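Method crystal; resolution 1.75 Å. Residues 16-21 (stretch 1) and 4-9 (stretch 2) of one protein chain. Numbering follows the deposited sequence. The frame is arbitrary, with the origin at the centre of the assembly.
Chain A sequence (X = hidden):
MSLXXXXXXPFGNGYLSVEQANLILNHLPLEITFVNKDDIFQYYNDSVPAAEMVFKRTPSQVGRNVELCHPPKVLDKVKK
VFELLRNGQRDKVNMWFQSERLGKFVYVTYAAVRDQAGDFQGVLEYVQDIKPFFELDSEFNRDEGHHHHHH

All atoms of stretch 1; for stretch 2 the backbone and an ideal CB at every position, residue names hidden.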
ATOM      1  N   LEU A  16      11.990  -9.414  -0.490  1.00 16.36           N
ATOM      2  CA  LEU A  16      11.942  -8.606   0.739  1.00 15.63           C
ATOM      3  C   LEU A  16      12.132  -9.567   1.894  1.00 14.93           C
ATOM      4  O   LEU A  16      11.788 -10.742   1.778  1.00 15.41           O
ATOM      5  CB  LEU A  16      10.573  -7.951   0.942  1.00 15.79           C
ATOM      6  CG  LEU A  16      10.141  -6.903  -0.094  1.00 15.22           C
ATOM      7  CD1 LEU A  16       8.683  -6.549   0.135  1.00 14.81           C
ATOM      8  CD2 LEU A  16      10.995  -5.650  -0.008  1.00 14.66           C
ATOM      9  N   SER A  17      12.611  -9.051   3.021  1.00 14.67           N
ATOM     10  CA  SER A  17      12.482  -9.808   4.277  1.00 15.27           C
ATOM     11  C   SER A  17      11.112  -9.446   4.857  1.00 15.06           C
ATOM     12  O   SER A  17      10.518  -8.475   4.449  1.00 14.70           O
ATOM     13  CB  SER A  17      13.592  -9.379   5.248  1.00 15.20           C
ATOM     14  OG  SER A  17      13.439  -8.017   5.595  1.00 15.83           O
ATOM     15  N   VAL A  18      10.619 -10.226   5.815  1.00 14.76           N
ATOM     16  CA  VAL A  18       9.438  -9.885   6.576  1.00 15.06           C
ATOM     17  C   VAL A  18       9.594  -8.499   7.236  1.00 15.77           C
ATOM     18  O   VAL A  18       8.672  -7.673   7.169  1.00 15.24           O
ATOM     19  CB  VAL A  18       9.156 -10.963   7.683  1.00 14.89           C
ATOM     20  CG1 VAL A  18       8.188 -10.405   8.745  1.00 13.54           C
ATOM     21  CG2 VAL A  18       8.586 -12.221   7.059  1.00 16.59           C
ATOM     22  N   GLU A  19      10.781  -8.206   7.789  1.00 15.90           N
ATOM     23  CA  GLU A  19      11.017  -6.896   8.417  1.00 18.31           C
ATOM     24  C   GLU A  19      10.791  -5.780   7.379  1.00 17.41           C
ATOM     25  O   GLU A  19      10.131  -4.785   7.652  1.00 16.77           O
ATOM     26  CB  GLU A  19      12.457  -6.835   8.981  1.00 18.02           C
ATOM     27  CG  GLU A  19      12.943  -5.432   9.447  1.00 21.71           C
ATOM     28  CD  GLU A  19      14.500  -5.255   9.416  1.00 25.63           C
ATOM     29  OE1 GLU A  19      15.253  -6.097   8.834  1.00 32.03           O
ATOM     30  OE2 GLU A  19      14.991  -4.239   9.969  1.00 31.16           O
ATOM     31  N   GLN A  20      11.302  -5.984   6.172  1.00 16.70           N
ATOM     32  CA  GLN A  20      11.159  -4.960   5.118  1.00 16.76           C
ATOM     33  C   GLN A  20       9.714  -4.843   4.598  1.00 16.39           C
ATOM     34  O   GLN A  20       9.250  -3.723   4.342  1.00 16.32           O
ATOM     35  CB  GLN A  20      12.085  -5.224   3.957  1.00 18.56           C
ATOM     36  CG  GLN A  20      13.565  -4.885   4.291  1.00 18.59           C
ATOM     37  CD  GLN A  20      14.486  -5.416   3.243  1.00 19.41           C
ATOM     38  OE1 GLN A  20      14.219  -6.458   2.629  1.00 16.59           O
ATOM     39  NE2 GLN A  20      15.602  -4.692   3.007  1.00 21.64           N
ATOM     40  N   ALA A  21       9.039  -5.978   4.453  1.00 14.40           N
ATOM     41  CA  ALA A  21       7.629  -5.951   3.987  1.00 14.93           C
ATOM     42  C   ALA A  21       6.812  -5.212   5.043  1.00 15.16           C
ATOM     43  O   ALA A  21       5.965  -4.388   4.712  1.00 15.55           O
ATOM     44  CB  ALA A  21       7.081  -7.338   3.734  1.00 16.27           C
ATOM     45  N   UNK A   4      14.013 -16.747   9.315  1.00 18.67           N
ATOM     46  CA  UNK A   4      13.910 -15.632  10.248  1.00 17.61           C
ATOM     47  C   UNK A   4      13.361 -14.376   9.557  1.00 17.54           C
ATOM     48  O   UNK A   4      13.152 -14.356   8.341  1.00 17.10           O
ATOM     49  CB  UNK A   4      15.277 -15.338  10.869  1.00 17.61           C
ATOM     50  N   UNK A   5      13.112 -13.353  10.359  1.00 15.96           N
ATOM     51  CA  UNK A   5      12.366 -12.184   9.897  1.00 16.44           C
ATOM     52  C   UNK A   5      13.188 -11.247   9.059  1.00 16.71           C
ATOM     53  O   UNK A   5      12.627 -10.355   8.411  1.00 16.00           O
ATOM     54  CB  UNK A   5      11.798 -11.417  11.093  1.00 16.44           C
ATOM     55  N   UNK A   6      14.519 -11.400   9.082  1.00 16.43           N
ATOM     56  CA  UNK A   6      15.368 -10.409   8.414  1.00 17.33           C
ATOM     57  C   UNK A   6      16.047 -10.935   7.154  1.00 17.00           C
ATOM     58  O   UNK A   6      16.749 -10.156   6.443  1.00 18.18           O
ATOM     59  CB  UNK A   6      16.437  -9.911   9.388  1.00 17.33           C
ATOM     60  N   UNK A   7      15.838 -12.223   6.849  1.00 17.28           N
ATOM     61  CA  UNK A   7      16.409 -12.834   5.635  1.00 17.73           C
ATOM     62  C   UNK A   7      15.505 -12.638   4.423  1.00 18.83           C
ATOM     63  O   UNK A   7      14.269 -12.805   4.517  1.00 19.18           O
ATOM     64  CB  UNK A   7      16.652 -14.328   5.857  1.00 17.73           C
ATOM     65  N   UNK A   8      16.122 -12.295   3.292  1.00 18.34           N
ATOM     66  CA  UNK A   8      15.359 -12.049   2.034  1.00 19.66           C
ATOM     67  C   UNK A   8      14.625 -13.271   1.559  1.00 18.75           C
ATOM     68  O   UNK A   8      15.112 -14.404   1.713  1.00 20.12           O
ATOM     69  CB  UNK A   8      16.293 -11.572   0.920  1.00 19.66           C
ATOM     70  N   UNK A   9      13.414 -13.050   1.039  1.00 17.71           N
ATOM     71  CA  UNK A   9      12.652 -14.125   0.406  1.00 16.96           C
ATOM     72  C   UNK A   9      11.788 -13.535  -0.703  1.00 17.24           C
ATOM     73  O   UNK A   9      11.594 -12.335  -0.746  1.00 15.44           O
ATOM     74  CB  UNK A   9      11.790 -14.867   1.430  1.00 16.96           C
TER

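At position 4 the CA-to-CB bond points away from stretch 1, and nothing of that stretch lies within 5.5 Å of the ideal CB, so many polar side chains would do. One that could accept from the following backbone amides would steady the local backbone. The deposited residue is Asp 4, whose OD1 accepts from the side chain of position 7, and weakly from the amides of positions 6 and 7.

Position 5 lies beside the start of the helix. Its carbonyl O accepts from Glu 19 N at 2.9 Å. CB points sideways, 4.3 Å from Val 18 CB, so a branched aliphatic residue or a long chain with a methylene stem could lie along the valine. It is Arg 5, its guanidinium turned so that Val 18 CG1 covers one face, 3.5 Å from Arg 5 CZ.

Position 6 points away overall, yet its ideal CB is 4.0 Å from Glu 19 OE1. A small or polar side chain suits this place, and a basic one could answer the carboxylate. Thr 6 offers its methyl, with CG2 3.6 Å from Glu 19 OE1, while water 2 joins Thr 6 O to Ser 17 OG and Glu 19 OE1.

Position 7 again points away, and stretch 1 sets little restriction. Thr 7 OG1 donates to Asp 4 OD1 at 2.6 Å. Its carbonyl faces the helix start: Thr 7 O makes a CA-H...O contact with Ser 17 CA at 3.5 Å and accepts from water 1, which also accepts from Val 18 N.

At position 8 CB points sideways, 4.7 Å from Leu 16 O, but Gln 20 OE1 is an acceptor that a long side chain ending in a donor could reach; Gln, Lys or Arg are plausible. Gln 8, with chi1 and chi2 both m, folds back so that NE2 donates to Gln 20 OE1 at 2.9 Å. Gln 20 OE1 also accepts from Ser 17 N at 3.1 Å, so the side-chain amide of Gln 20 links Gln 8 to the capping turn, where Ser 17 OG accepts from Gln 20 N.

Position 9 pairs antiparallel with Leu 16: its N donates to Leu 16 O at 2.9 Å and its O accepts from Leu 16 N at 3.0 Å. CB lies on the same face as the leucine side chain, which would suit aliphatic or long polar residues. The end of the Gln 9 side chain comes near the start of the helix, with NE2 3.8 Å from Val 18 CG2 and donating to water 1.

Stretch 2 (4-9) DRTTQQ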
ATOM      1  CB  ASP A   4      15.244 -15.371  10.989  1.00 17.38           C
ATOM      2  CG  ASP A   4      16.361 -14.957  10.063  1.00 19.58           C
ATOM      3  OD1 ASP A   4      16.061 -14.363   9.000  1.00 19.63           O
ATOM      4  OD2 ASP A   4      17.551 -15.200  10.390  1.00 18.32           O
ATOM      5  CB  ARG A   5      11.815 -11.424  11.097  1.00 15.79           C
ATOM      6  CG  ARG A   5      10.690 -12.158  11.773  1.00 20.59           C
ATOM      7  CD  ARG A   5      10.127 -11.302  12.921  1.00 23.02           C
ATOM      8  NE  ARG A   5       9.613  -9.991  12.501  1.00 23.74           N
ATOM      9  CZ  ARG A   5       8.328  -9.732  12.203  1.00 21.90           C
ATOM     10  NH1 ARG A   5       7.414 -10.691  12.252  1.00 22.86           N
ATOM     11  NH2 ARG A   5       7.959  -8.489  11.870  1.00 21.82           N
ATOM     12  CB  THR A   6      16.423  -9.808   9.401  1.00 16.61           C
ATOM     13  OG1 THR A   6      17.324 -10.855   9.773  1.00 20.25           O
ATOM     14  CG2 THR A   6      15.698  -9.226  10.609  1.00 18.35           C
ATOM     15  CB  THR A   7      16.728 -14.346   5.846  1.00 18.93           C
ATOM     16  OG1 THR A   7      17.623 -14.488   6.969  1.00 17.66           O
ATOM     17  CG2 THR A   7      17.362 -15.002   4.589  1.00 19.24           C
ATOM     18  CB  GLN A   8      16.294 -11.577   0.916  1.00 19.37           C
ATOM     19  CG  GLN A   8      16.989 -10.278   1.226  1.00 22.89           C
ATOM     20  CD  GLN A   8      16.031  -9.215   1.607  1.00 25.46           C
ATOM     21  OE1 GLN A   8      15.050  -8.979   0.902  1.00 31.43           O
ATOM     22  NE2 GLN A   8      16.285  -8.553   2.732  1.00 25.79           N
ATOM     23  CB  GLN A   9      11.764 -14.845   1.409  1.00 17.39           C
ATOM     24  CG  GLN A   9      10.746 -13.979   2.156  1.00 17.91           C
ATOM     25  CD  GLN A   9      10.007 -14.795   3.176  1.00 17.75           C
ATOM     26  OE1 GLN A   9       9.253 -15.707   2.818  1.00 21.29           O
ATOM     27  NE2 GLN A   9      10.217 -14.496   4.451  1.00 18.53           N
TER
HETATM   28  O   HOH W   1      12.069 -12.842   6.092  1.00 16.55           O
HETATM   29  O   HOH W   2      16.087  -7.480   6.172  1.00 19.23           O
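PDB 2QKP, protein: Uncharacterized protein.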